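Local coordinates for protein 2,3-dehydroadipyl-CoA hydratase (Escherichia coli, PDB 4FZW) that catalyses the reversible conversion of 2,3-dehydroadipyl-CoA into 3-hydroxyadipyl-CoA in phenylacetate degradation, as a member of the enoyl-CoA hydratase/isomerase family, at residues S10-R14 / D47-S51; Q36-E40 / L87-L91; F62-A66 / G108-A114; S201-A207 / L233-D239. All coordinates share one frame; numbering follows the deposited sequence.

Interaction 1: residues S10-R14 / D47-S51; sequences SRQQR and DTSIS
Ser51 OG is gripped side-on by two nitrogens of Arg14, NE at 2.8 Å and NH2 at 3.0 Å, and it lies close to the guanidinium plane. The same NH2 turns its second N-H to Thr48 O, 2.8 Å from Arg14 NH2. That oxygen also lies near the guanidinium plane, although the nitrogen stands well above the plane of the Thr48 carbonyl. Ser49 O lies over the centre of one face of the Arg14 guanidinium, 3.4 Å above its plane. A bend at chi3 (41°) folds the Arg14 chain back so that its flat end lies along the loop 47-51. Backbone joins in as Ser51 N donates to Arg14 O. Segment 10-14 ends strand 7-12 and turns into the antiparallel strand 15-20, while 47-51 is the return loop of the beta-alpha-beta crossover from strand 15-20 through helix 31-46 to the parallel strand 52-56. The loop is a type I turn from Asp47 to Ile50, overlaid by an Asx turn in which Asp47 OD1 accepts from Ser49 N and also from Ser49 OG, 2.7 Å away. With its proton given to Asp47, Ser49 OG accepts from Arg11 NH2 at 2.7 Å, slightly tilted from the guanidinium plane, and weakly from Arg11 NH1. Asp47 OD2 is a long salt-bridge partner of Arg11 NH2 at 3.9 Å; carboxylate and guanidinium together would probably polarise the Ser49 hydroxyl.

Interaction 2: residues Q36-E40 / L87-L91; sequences QLVNE and LWARL
Val38 holds CG1 opposite its backbone N (chi1 163°) and CG2 opposite its carbonyl carbon, and this spreads the two methyls over different residues of helix 84-92. Val38 CG2 meets Leu91 CD2 at 3.5 Å and also rests on the Leu87 carbonyl, with Val38 CG2 3.9 Å from Leu87 CB. Val38 CG1 lies against the guanidinium, 3.6 Å from Arg90 NE. Leu91, its CG set opposite the carbonyl carbon (chi1 -64°), brings CD2 against both Leu37 and Val38, with Leu91 CD2 3.7 Å from Leu37 CD2. Leu91 crosses both Val38 and Leu37 at about a right angle. The two short segments run in roughly the same direction, 31° apart, with axes 9.4 Å from each other at their closest. Helix 31-46 of the crotonase core is thereby covered by helix 84-92, while Leu37 reaches on to Leu113 and Leu91 to Leu116 of helix 109-116. The methyls of branched side chains make the contact almost wholly apolar. Its polar rim is the Arg90 guanidinium, which passes Val38 to form a salt bridge from NE to Glu42 OE2, so the charge is paired on the same helix whose valine it covers.

Interaction 3: residues F62-A66 / G108-A114; sequences FAAGA and GAGCELA
Phe62 presents the edge of its ring to Gly110 O, which lies near the ring plane 3.6 Å from Phe62 CE2. Phe62 CE2 also meets Leu113 CD2 at 3.7 Å, obliquely to the ring, and the leucine crosses the phenylalanine at about a right angle. A trans chi1 of 177° swings the ring away from its own backbone N and against the side of helix 109-116, from Gly110 to Ala114. Phe62 CE2 reaches Ala114 CB at 4.3 Å. An alanine at Phe62 would take away the ring and is likely to leave Leu113 CD2 without its apolar mate and open a gap beside the helix. Next along the chain the backbones themselves meet: Gly110 CA points a hydrogen at Ala63 O, 3.3 Å away and nearly straight (164°). Gly110 makes this possible, since a beta carbon there would run into that oxygen. Ala109 CB lies 3.6 Å from Gly65 O and 4.2 Å from Ala66 CB. Strand 63-64 and the glycine-rich turn with Gly108 as N-cap thus lie side by side, as in the crotonase fold. In that family one backbone N-H after the strand and one at the helix start form the oxyanion hole for the acyl-CoA thioester; Ala66 N and Ala109 N probably do so here. Packing of small residues and backbone would hold these N-H groups at a fixed spacing, while the helix start probably strengthens the pull on the thioester oxygen.

Interaction 4: residues S201-A207 / L233-D239; sequences SPLALQA and LLAATED
Leu234 pushes its CD2 methyl into the shallow hollow between Ala204 and Ala207, two small residues one turn apart on helix 202-214. This is the open end of a helical hairpin in the C-terminal part of the crotonase fold, where helix 220-235 folds back along helix 202-214. Leu234 CD2 comes 3.4 Å from Ala204 CA and 3.6 Å from Ala207 CB, and lies against Leu203 O as well. Leu234 carries CG opposite its carbonyl carbon (chi1 -60°), and the nearly extended chain beyond it delivers CD2 to the alanines. Leu233 adds a looser touch, its CD2 4.4 Å from Ala207 CB. At the other end the bump comes from 201-207: Leu203 extends CD1 to Thr237 CG2, 3.9 Å away, lying against the bend where the chain leaves helix 220-235. Other subunits close the outer sides, with Ile133 of a second subunit on Ala204 and Leu80 of a third on Leu203, so the hairpin forms part of the oligomer interface. At the mouth, Ser201 is the N-cap of helix 202-214, its OG accepting from Ala204 N in a nearly straight bond of 3.2 Å. An alanine in place of Ser201 would remove that oxygen and probably leave the Ala204 N-H without its capping mate, fraying the first turn beside Asp239. The Asp239 carboxylate has its own partners, the backbone nitrogens of Lys256, Gly257 and Arg258, and it meets the serine mainly through carbon: Asp239 CB lies 3.8 Å from Ser201 OG.

In the fold
Interactions 2 and 3 are buried in the core and meet at helix 109-116, where Trp88 lies on the backbone at Ala109 and at Glu112-Leu113; their centres are about 14 Å apart. Interaction 2 relies on methyls of branched side chains, interaction 3 on backbone and small residues next to the probable oxyanion hole. Interaction 1 lies toward the surface and is polar, built of arginines, serines and an aspartate, yet it bounds the same helix 31-46 that interaction 2 covers. Interaction 4 is also buried and apolar, but at the periphery of the chain, where other subunits pack on it; its centre lies about 33 Å from that of interaction 3, but it meets interaction 1 where Leu205 packs on Ser51.

Interaction 1: residues S10-R14 / D47-S51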
loop_
_atom_site.group_PDB
_atom_site.type_symbol
_atom_site.label_atom_id
_atom_site.label_comp_id
_atom_site.label_asym_id
_atom_site.label_seq_id
_atom_site.Cartn_x
_atom_site.Cartn_y
_atom_site.Cartn_z
ATOM N N SER B 10 11.181 -19.800 32.262
ATOM C CA SER B 10 12.454 -20.476 32.460
ATOM C C SER B 10 13.502 -19.897 31.524
ATOM O O SER B 10 13.188 -19.173 30.596
ATOM C CB SER B 10 12.329 -22.016 32.332
ATOM O OG SER B 10 12.514 -22.472 31.015
ATOM N N ARG B 11 14.750 -20.234 31.785
ATOM C CA ARG B 11 15.852 -19.521 31.200
ATOM C C ARG B 11 16.954 -20.476 30.785
ATOM O O ARG B 11 17.258 -21.445 31.479
ATOM C CB ARG B 11 16.396 -18.533 32.233
ATOM C CG ARG B 11 17.778 -17.992 31.936
ATOM C CD ARG B 11 17.726 -16.658 31.210
ATOM N NE ARG B 11 18.184 -15.574 32.064
ATOM C CZ ARG B 11 18.323 -14.316 31.662
ATOM N NH1 ARG B 11 18.035 -13.991 30.409
ATOM N NH2 ARG B 11 18.746 -13.380 32.510
ATOM N N GLN B 12 17.538 -20.205 29.631
ATOM C CA GLN B 12 18.775 -20.851 29.226
ATOM C C GLN B 12 19.659 -19.820 28.569
ATOM O O GLN B 12 19.460 -19.487 27.406
ATOM C CB GLN B 12 18.505 -22.021 28.278
ATOM C CG GLN B 12 17.805 -23.202 28.930
ATOM C CD GLN B 12 17.489 -24.309 27.947
ATOM O OE1 GLN B 12 17.356 -24.064 26.747
ATOM N NE2 GLN B 12 17.367 -25.533 28.451
ATOM N N GLN B 13 20.621 -19.288 29.312
ATOM C CA GLN B 13 21.485 -18.251 28.763
ATOM C C GLN B 13 20.697 -17.022 28.298
ATOM O O GLN B 13 19.994 -16.381 29.087
ATOM C CB GLN B 13 22.306 -18.812 27.601
ATOM C CG GLN B 13 23.311 -19.876 28.004
ATOM C CD GLN B 13 24.330 -19.369 29.004
ATOM O OE1 GLN B 13 24.805 -18.238 28.896
ATOM N NE2 GLN B 13 24.667 -20.203 29.983
ATOM N N ARG B 14 20.838 -16.687 27.023
ATOM C CA ARG B 14 20.168 -15.537 26.453
ATOM C C ARG B 14 18.872 -15.961 25.762
ATOM O O ARG B 14 18.292 -15.202 24.989
ATOM C CB ARG B 14 21.103 -14.877 25.446
ATOM C CG ARG B 14 22.553 -14.866 25.922
ATOM C CD ARG B 14 23.395 -13.948 25.075
ATOM N NE ARG B 14 22.644 -12.729 24.778
ATOM C CZ ARG B 14 22.597 -11.662 25.571
ATOM N NH1 ARG B 14 23.281 -11.648 26.712
ATOM N NH2 ARG B 14 21.874 -10.606 25.215
ATOM N N ASP B 47 15.249 -6.552 28.752
ATOM C CA ASP B 47 16.319 -7.268 29.439
ATOM C C ASP B 47 17.460 -7.573 28.474
ATOM O O ASP B 47 17.311 -8.407 27.598
ATOM C CB ASP B 47 15.799 -8.559 30.069
ATOM C CG ASP B 47 16.897 -9.343 30.765
ATOM O OD1 ASP B 47 18.078 -8.979 30.590
ATOM O OD2 ASP B 47 16.594 -10.328 31.476
ATOM N N THR B 48 18.597 -6.903 28.653
ATOM C CA THR B 48 19.719 -6.998 27.712
ATOM C C THR B 48 20.491 -8.312 27.834
ATOM O O THR B 48 21.445 -8.563 27.083
ATOM C CB THR B 48 20.696 -5.772 27.805
ATOM O OG1 THR B 48 21.282 -5.707 29.116
ATOM C CG2 THR B 48 19.961 -4.454 27.466
ATOM N N SER B 49 20.066 -9.155 28.770
ATOM C CA SER B 49 20.617 -10.502 28.864
ATOM C C SER B 49 19.795 -11.499 28.037
ATOM O O SER B 49 20.206 -12.648 27.861
ATOM C CB SER B 49 20.758 -10.958 30.322
ATOM O OG SER B 49 19.512 -11.297 30.900
ATOM N N ILE B 50 18.647 -11.057 27.517
ATOM C CA ILE B 50 17.842 -11.898 26.628
ATOM C C ILE B 50 17.958 -11.496 25.154
ATOM O O ILE B 50 17.963 -10.302 24.815
ATOM C CB ILE B 50 16.359 -11.904 27.019
ATOM C CG1 ILE B 50 16.195 -12.354 28.470
ATOM C CG2 ILE B 50 15.575 -12.776 26.047
ATOM C CD1 ILE B 50 14.775 -12.349 28.969
ATOM N N SER B 51 18.046 -12.505 24.290
ATOM C CA SER B 51 18.215 -12.320 22.844
ATOM C C SER B 51 17.107 -13.002 22.026
ATOM O O SER B 51 16.706 -12.507 20.976
ATOM C CB SER B 51 19.579 -12.833 22.393
ATOM O OG SER B 51 20.617 -12.062 22.965
#

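Interaction 2: residues Q36-E40 / L87-L91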
loop_
_atom_site.group_PDB
_atom_site.type_symbol
_atom_site.label_atom_id
_atom_site.label_comp_id
_atom_site.label_asym_id
_atom_site.label_seq_id
_atom_site.Cartn_x
_atom_site.Cartn_y
_atom_site.Cartn_z
ATOM N N GLN B 36 -0.445 -12.266 31.029
ATOM C CA GLN B 36 0.822 -12.735 31.581
ATOM C C GLN B 36 1.902 -12.801 30.501
ATOM O O GLN B 36 2.979 -12.220 30.664
ATOM C CB GLN B 36 0.644 -14.116 32.238
ATOM C CG GLN B 36 1.830 -14.575 33.066
ATOM C CD GLN B 36 2.185 -13.579 34.159
ATOM O OE1 GLN B 36 1.353 -13.233 34.992
ATOM N NE2 GLN B 36 3.424 -13.120 34.161
ATOM N N LEU B 37 1.598 -13.523 29.418
ATOM C CA LEU B 37 2.461 -13.632 28.245
ATOM C C LEU B 37 2.945 -12.265 27.754
ATOM O O LEU B 37 4.138 -12.074 27.485
ATOM C CB LEU B 37 1.719 -14.364 27.122
ATOM C CG LEU B 37 2.487 -14.771 25.866
ATOM C CD1 LEU B 37 3.485 -15.846 26.210
ATOM C CD2 LEU B 37 1.533 -15.248 24.783
ATOM N N VAL B 38 2.024 -11.313 27.635
ATOM C CA VAL B 38 2.404 -9.962 27.254
ATOM C C VAL B 38 3.413 -9.354 28.230
ATOM O O VAL B 38 4.352 -8.670 27.818
ATOM C CB VAL B 38 1.173 -9.010 27.146
ATOM C CG1 VAL B 38 1.603 -7.546 27.153
ATOM C CG2 VAL B 38 0.344 -9.336 25.915
ATOM N N ASN B 39 3.223 -9.578 29.523
ATOM C CA ASN B 39 4.108 -8.928 30.490
ATOM C C ASN B 39 5.491 -9.537 30.448
ATOM O O ASN B 39 6.486 -8.823 30.561
ATOM C CB ASN B 39 3.532 -8.925 31.920
ATOM C CG ASN B 39 2.282 -8.070 32.039
ATOM O OD1 ASN B 39 2.117 -7.095 31.314
ATOM N ND2 ASN B 39 1.389 -8.444 32.945
ATOM N N GLU B 40 5.536 -10.857 30.268
ATOM C CA GLU B 40 6.790 -11.594 30.155
ATOM C C GLU B 40 7.630 -11.092 28.968
ATOM O O GLU B 40 8.805 -10.736 29.126
ATOM C CB GLU B 40 6.516 -13.100 30.005
ATOM C CG GLU B 40 5.910 -13.808 31.224
ATOM C CD GLU B 40 6.795 -13.744 32.450
ATOM O OE1 GLU B 40 7.997 -13.398 32.336
ATOM O OE2 GLU B 40 6.270 -14.039 33.540
ATOM N N LEU B 87 -3.655 -6.593 23.455
ATOM C CA LEU B 87 -2.673 -7.562 23.974
ATOM C C LEU B 87 -2.002 -8.298 22.817
ATOM O O LEU B 87 -0.778 -8.450 22.784
ATOM C CB LEU B 87 -3.329 -8.559 24.918
ATOM C CG LEU B 87 -4.095 -8.002 26.114
ATOM C CD1 LEU B 87 -4.543 -9.147 27.021
ATOM C CD2 LEU B 87 -3.229 -7.000 26.871
ATOM N N TRP B 88 -2.810 -8.731 21.852
ATOM C CA TRP B 88 -2.281 -9.309 20.612
ATOM C C TRP B 88 -1.288 -8.368 19.907
ATOM O O TRP B 88 -0.235 -8.817 19.457
ATOM C CB TRP B 88 -3.425 -9.741 19.673
ATOM C CG TRP B 88 -4.144 -10.990 20.163
ATOM C CD1 TRP B 88 -5.286 -11.044 20.913
ATOM C CD2 TRP B 88 -3.740 -12.356 19.954
ATOM N NE1 TRP B 88 -5.624 -12.353 21.173
ATOM C CE2 TRP B 88 -4.692 -13.177 20.596
ATOM C CE3 TRP B 88 -2.664 -12.961 19.281
ATOM C CZ2 TRP B 88 -4.603 -14.579 20.589
ATOM C CZ3 TRP B 88 -2.579 -14.357 19.274
ATOM C CH2 TRP B 88 -3.545 -15.144 19.924
ATOM N N ALA B 89 -1.596 -7.070 19.831
ATOM C CA ALA B 89 -0.682 -6.126 19.167
ATOM C C ALA B 89 0.553 -5.885 20.009
ATOM O O ALA B 89 1.620 -5.600 19.480
ATOM C CB ALA B 89 -1.361 -4.792 18.828
ATOM N N ARG B 90 0.419 -5.998 21.325
ATOM C CA ARG B 90 1.603 -5.880 22.169
ATOM C C ARG B 90 2.502 -7.106 22.041
ATOM O O ARG B 90 3.719 -6.976 22.113
ATOM C CB ARG B 90 1.242 -5.598 23.632
ATOM C CG ARG B 90 0.786 -4.164 23.871
ATOM C CD ARG B 90 -0.069 -4.054 25.109
ATOM N NE ARG B 90 0.734 -4.117 26.322
ATOM C CZ ARG B 90 0.263 -3.848 27.532
ATOM N NH1 ARG B 90 -1.007 -3.485 27.679
ATOM N NH2 ARG B 90 1.064 -3.942 28.583
ATOM N N LEU B 91 1.908 -8.287 21.848
ATOM C CA LEU B 91 2.687 -9.522 21.586
ATOM C C LEU B 91 3.523 -9.382 20.323
ATOM O O LEU B 91 4.719 -9.670 20.323
ATOM C CB LEU B 91 1.793 -10.761 21.427
ATOM C CG LEU B 91 0.929 -11.283 22.570
ATOM C CD1 LEU B 91 0.126 -12.474 22.076
ATOM C CD2 LEU B 91 1.781 -11.654 23.769
#

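Interaction 3: residues F62-A66 / G108-A114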
loop_
_atom_site.group_PDB
_atom_site.type_symbol
_atom_site.label_atom_id
_atom_site.label_comp_id
_atom_site.label_asym_id
_atom_site.label_seq_id
_atom_site.Cartn_x
_atom_site.Cartn_y
_atom_site.Cartn_z
ATOM N N PHE B 62 -0.373 -27.373 22.415
ATOM C CA PHE B 62 0.358 -26.117 22.394
ATOM C C PHE B 62 -0.607 -25.127 23.025
ATOM O O PHE B 62 -0.380 -24.626 24.119
ATOM C CB PHE B 62 0.702 -25.709 20.951
ATOM C CG PHE B 62 1.401 -24.370 20.843
ATOM C CD1 PHE B 62 2.742 -24.239 21.189
ATOM C CD2 PHE B 62 0.713 -23.240 20.401
ATOM C CE1 PHE B 62 3.384 -22.999 21.102
ATOM C CE2 PHE B 62 1.349 -22.001 20.307
ATOM C CZ PHE B 62 2.684 -21.880 20.653
ATOM N N ALA B 63 -1.709 -24.890 22.327
ATOM C CA ALA B 63 -2.850 -24.185 22.877
ATOM C C ALA B 63 -4.062 -24.551 22.029
ATOM O O ALA B 63 -4.075 -24.347 20.816
ATOM C CB ALA B 63 -2.626 -22.685 22.884
ATOM N N ALA B 64 -5.065 -25.133 22.670
ATOM C CA ALA B 64 -6.278 -25.522 21.981
ATOM C C ALA B 64 -7.347 -24.439 22.110
ATOM O O ALA B 64 -8.320 -24.591 22.850
ATOM C CB ALA B 64 -6.782 -26.840 22.528
ATOM N N GLY B 65 -7.159 -23.342 21.387
ATOM C CA GLY B 65 -8.137 -22.266 21.372
ATOM C C GLY B 65 -8.002 -21.254 22.499
ATOM O O GLY B 65 -6.902 -20.971 22.987
ATOM N N ALA B 66 -9.142 -20.691 22.894
ATOM C CA ALA B 66 -9.211 -19.736 23.997
ATOM C C ALA B 66 -10.384 -20.085 24.901
ATOM O O ALA B 66 -11.229 -20.914 24.550
ATOM C CB ALA B 66 -9.366 -18.331 23.466
ATOM N N GLY B 108 -7.256 -22.611 16.728
ATOM C CA GLY B 108 -7.784 -21.271 17.002
ATOM C C GLY B 108 -6.716 -20.285 17.464
ATOM O O GLY B 108 -5.745 -20.038 16.746
ATOM N N ALA B 109 -6.865 -19.750 18.671
ATOM C CA ALA B 109 -5.904 -18.781 19.198
ATOM C C ALA B 109 -4.501 -19.392 19.257
ATOM O O ALA B 109 -3.480 -18.675 19.123
ATOM C CB ALA B 109 -6.332 -18.313 20.570
ATOM N N GLY B 110 -4.461 -20.712 19.481
ATOM C CA GLY B 110 -3.214 -21.436 19.487
ATOM C C GLY B 110 -2.504 -21.379 18.137
ATOM O O GLY B 110 -1.294 -21.141 18.071
ATOM N N CYS B 111 -3.240 -21.610 17.055
ATOM C CA CYS B 111 -2.637 -21.480 15.747
ATOM C C CYS B 111 -2.234 -20.032 15.542
ATOM O O CYS B 111 -1.114 -19.763 15.110
ATOM C CB CYS B 111 -3.596 -21.917 14.654
ATOM S SG CYS B 111 -2.872 -21.850 13.008
ATOM N N GLU B 112 -3.151 -19.107 15.863
ATOM C CA GLU B 112 -2.910 -17.662 15.732
ATOM C C GLU B 112 -1.685 -17.208 16.487
ATOM O O GLU B 112 -0.895 -16.440 15.961
ATOM C CB GLU B 112 -4.145 -16.841 16.137
ATOM C CG GLU B 112 -5.202 -16.915 15.068
ATOM C CD GLU B 112 -6.534 -16.413 15.501
ATOM O OE1 GLU B 112 -6.863 -16.511 16.705
ATOM O OE2 GLU B 112 -7.265 -15.919 14.614
ATOM N N LEU B 113 -1.519 -17.709 17.710
ATOM C CA LEU B 113 -0.299 -17.463 18.479
ATOM C C LEU B 113 0.930 -17.870 17.682
ATOM O O LEU B 113 1.828 -17.069 17.472
ATOM C CB LEU B 113 -0.343 -18.198 19.818
ATOM C CG LEU B 113 0.858 -18.029 20.761
ATOM C CD1 LEU B 113 1.079 -16.517 21.083
ATOM C CD2 LEU B 113 0.714 -18.855 22.054
ATOM N N ALA B 114 0.954 -19.116 17.215
ATOM C CA ALA B 114 2.101 -19.647 16.466
ATOM C C ALA B 114 2.416 -18.851 15.180
ATOM O O ALA B 114 3.564 -18.495 14.922
ATOM C CB ALA B 114 1.889 -21.125 16.176
#

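Interaction 4: residues S201-A207 / L233-D239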
loop_
_atom_site.group_PDB
_atom_site.type_symbol
_atom_site.label_atom_id
_atom_site.label_comp_id
_atom_site.label_asym_id
_atom_site.label_seq_id
_atom_site.Cartn_x
_atom_site.Cartn_y
_atom_site.Cartn_z
ATOM N N SER B 201 24.685 -10.978 17.163
ATOM C CA SER B 201 24.548 -9.624 17.729
ATOM C C SER B 201 23.097 -9.237 18.059
ATOM O O SER B 201 22.245 -9.196 17.177
ATOM C CB SER B 201 25.179 -8.599 16.786
ATOM O OG SER B 201 24.580 -7.323 16.943
ATOM N N PRO B 202 22.821 -8.938 19.338
ATOM C CA PRO B 202 21.461 -8.634 19.795
ATOM C C PRO B 202 20.794 -7.598 18.893
ATOM O O PRO B 202 19.614 -7.759 18.526
ATOM C CB PRO B 202 21.684 -8.038 21.186
ATOM C CG PRO B 202 23.019 -8.525 21.617
ATOM C CD PRO B 202 23.835 -8.699 20.382
ATOM N N LEU B 203 21.550 -6.549 18.549
ATOM C CA LEU B 203 21.041 -5.429 17.751
ATOM C C LEU B 203 20.784 -5.860 16.312
ATOM O O LEU B 203 19.777 -5.461 15.705
ATOM C CB LEU B 203 21.980 -4.200 17.809
ATOM C CG LEU B 203 22.135 -3.467 19.159
ATOM C CD1 LEU B 203 23.131 -2.309 19.105
ATOM C CD2 LEU B 203 20.802 -2.974 19.651
ATOM N N ALA B 204 21.695 -6.673 15.773
ATOM C CA ALA B 204 21.527 -7.253 14.446
ATOM C C ALA B 204 20.257 -8.098 14.403
ATOM O O ALA B 204 19.470 -8.007 13.459
ATOM C CB ALA B 204 22.741 -8.084 14.067
ATOM N N LEU B 205 20.054 -8.916 15.430
ATOM C CA LEU B 205 18.823 -9.691 15.501
ATOM C C LEU B 205 17.622 -8.740 15.465
ATOM O O LEU B 205 16.659 -8.966 14.729
ATOM C CB LEU B 205 18.793 -10.599 16.736
ATOM C CG LEU B 205 19.720 -11.846 16.724
ATOM C CD1 LEU B 205 19.720 -12.590 18.048
ATOM C CD2 LEU B 205 19.362 -12.792 15.612
ATOM N N GLN B 206 17.689 -7.668 16.251
ATOM C CA GLN B 206 16.602 -6.707 16.304
ATOM C C GLN B 206 16.410 -5.983 14.980
ATOM O O GLN B 206 15.278 -5.857 14.500
ATOM C CB GLN B 206 16.812 -5.745 17.462
ATOM C CG GLN B 206 16.667 -6.466 18.795
ATOM C CD GLN B 206 17.198 -5.697 19.993
ATOM O OE1 GLN B 206 18.171 -4.952 19.904
ATOM N NE2 GLN B 206 16.567 -5.906 21.135
ATOM N N ALA B 207 17.517 -5.533 14.386
ATOM C CA ALA B 207 17.497 -4.910 13.058
ATOM C C ALA B 207 16.874 -5.825 11.994
ATOM O O ALA B 207 15.970 -5.412 11.265
ATOM C CB ALA B 207 18.904 -4.502 12.628
ATOM N N LEU B 233 22.240 1.305 9.847
ATOM C CA LEU B 233 22.201 1.398 11.296
ATOM C C LEU B 233 23.256 0.508 11.934
ATOM O O LEU B 233 23.999 0.935 12.809
ATOM C CB LEU B 233 20.809 1.007 11.784
ATOM C CG LEU B 233 20.492 0.977 13.279
ATOM C CD1 LEU B 233 19.375 1.953 13.576
ATOM C CD2 LEU B 233 20.097 -0.437 13.702
ATOM N N LEU B 234 23.313 -0.744 11.489
ATOM C CA LEU B 234 24.242 -1.711 12.060
ATOM C C LEU B 234 25.673 -1.294 11.730
ATOM O O LEU B 234 26.582 -1.534 12.517
ATOM C CB LEU B 234 23.945 -3.138 11.564
ATOM C CG LEU B 234 22.593 -3.829 11.809
ATOM C CD1 LEU B 234 22.446 -5.062 10.909
ATOM C CD2 LEU B 234 22.401 -4.200 13.269
ATOM N N ALA B 235 25.868 -0.659 10.577
ATOM C CA ALA B 235 27.194 -0.195 10.192
ATOM C C ALA B 235 27.772 0.779 11.231
ATOM O O ALA B 235 28.989 0.972 11.316
ATOM C CB ALA B 235 27.159 0.444 8.810
ATOM N N ALA B 236 26.891 1.372 12.035
ATOM C CA ALA B 236 27.288 2.344 13.050
ATOM C C ALA B 236 27.522 1.714 14.416
ATOM O O ALA B 236 27.851 2.420 15.370
ATOM C CB ALA B 236 26.241 3.447 13.162
ATOM N N THR B 237 27.355 0.396 14.509
ATOM C CA THR B 237 27.458 -0.299 15.789
ATOM C C THR B 237 28.812 -0.946 16.004
ATOM O O THR B 237 29.499 -1.321 15.057
ATOM C CB THR B 237 26.393 -1.391 15.937
ATOM O OG1 THR B 237 26.486 -2.280 14.825
ATOM C CG2 THR B 237 24.995 -0.785 15.984
ATOM N N GLU B 238 29.154 -1.090 17.280
ATOM C CA GLU B 238 30.429 -1.619 17.741
ATOM C C GLU B 238 30.476 -3.100 17.483
ATOM O O GLU B 238 31.522 -3.652 17.132
ATOM C CB GLU B 238 30.578 -1.393 19.246
ATOM C CG GLU B 238 30.452 0.026 19.684
ATOM C CD GLU B 238 31.659 0.841 19.310
ATOM O OE1 GLU B 238 32.761 0.257 19.201
ATOM O OE2 GLU B 238 31.499 2.071 19.150
ATOM N N ASP B 239 29.325 -3.731 17.678
ATOM C CA ASP B 239 29.176 -5.152 17.484
ATOM C C ASP B 239 29.421 -5.541 16.036
ATOM O O ASP B 239 29.835 -6.670 15.763
ATOM C CB ASP B 239 27.802 -5.605 17.955
ATOM C CG ASP B 239 27.700 -5.654 19.465
ATOM O OD1 ASP B 239 28.752 -5.507 20.133
ATOM O OD2 ASP B 239 26.573 -5.844 19.981
#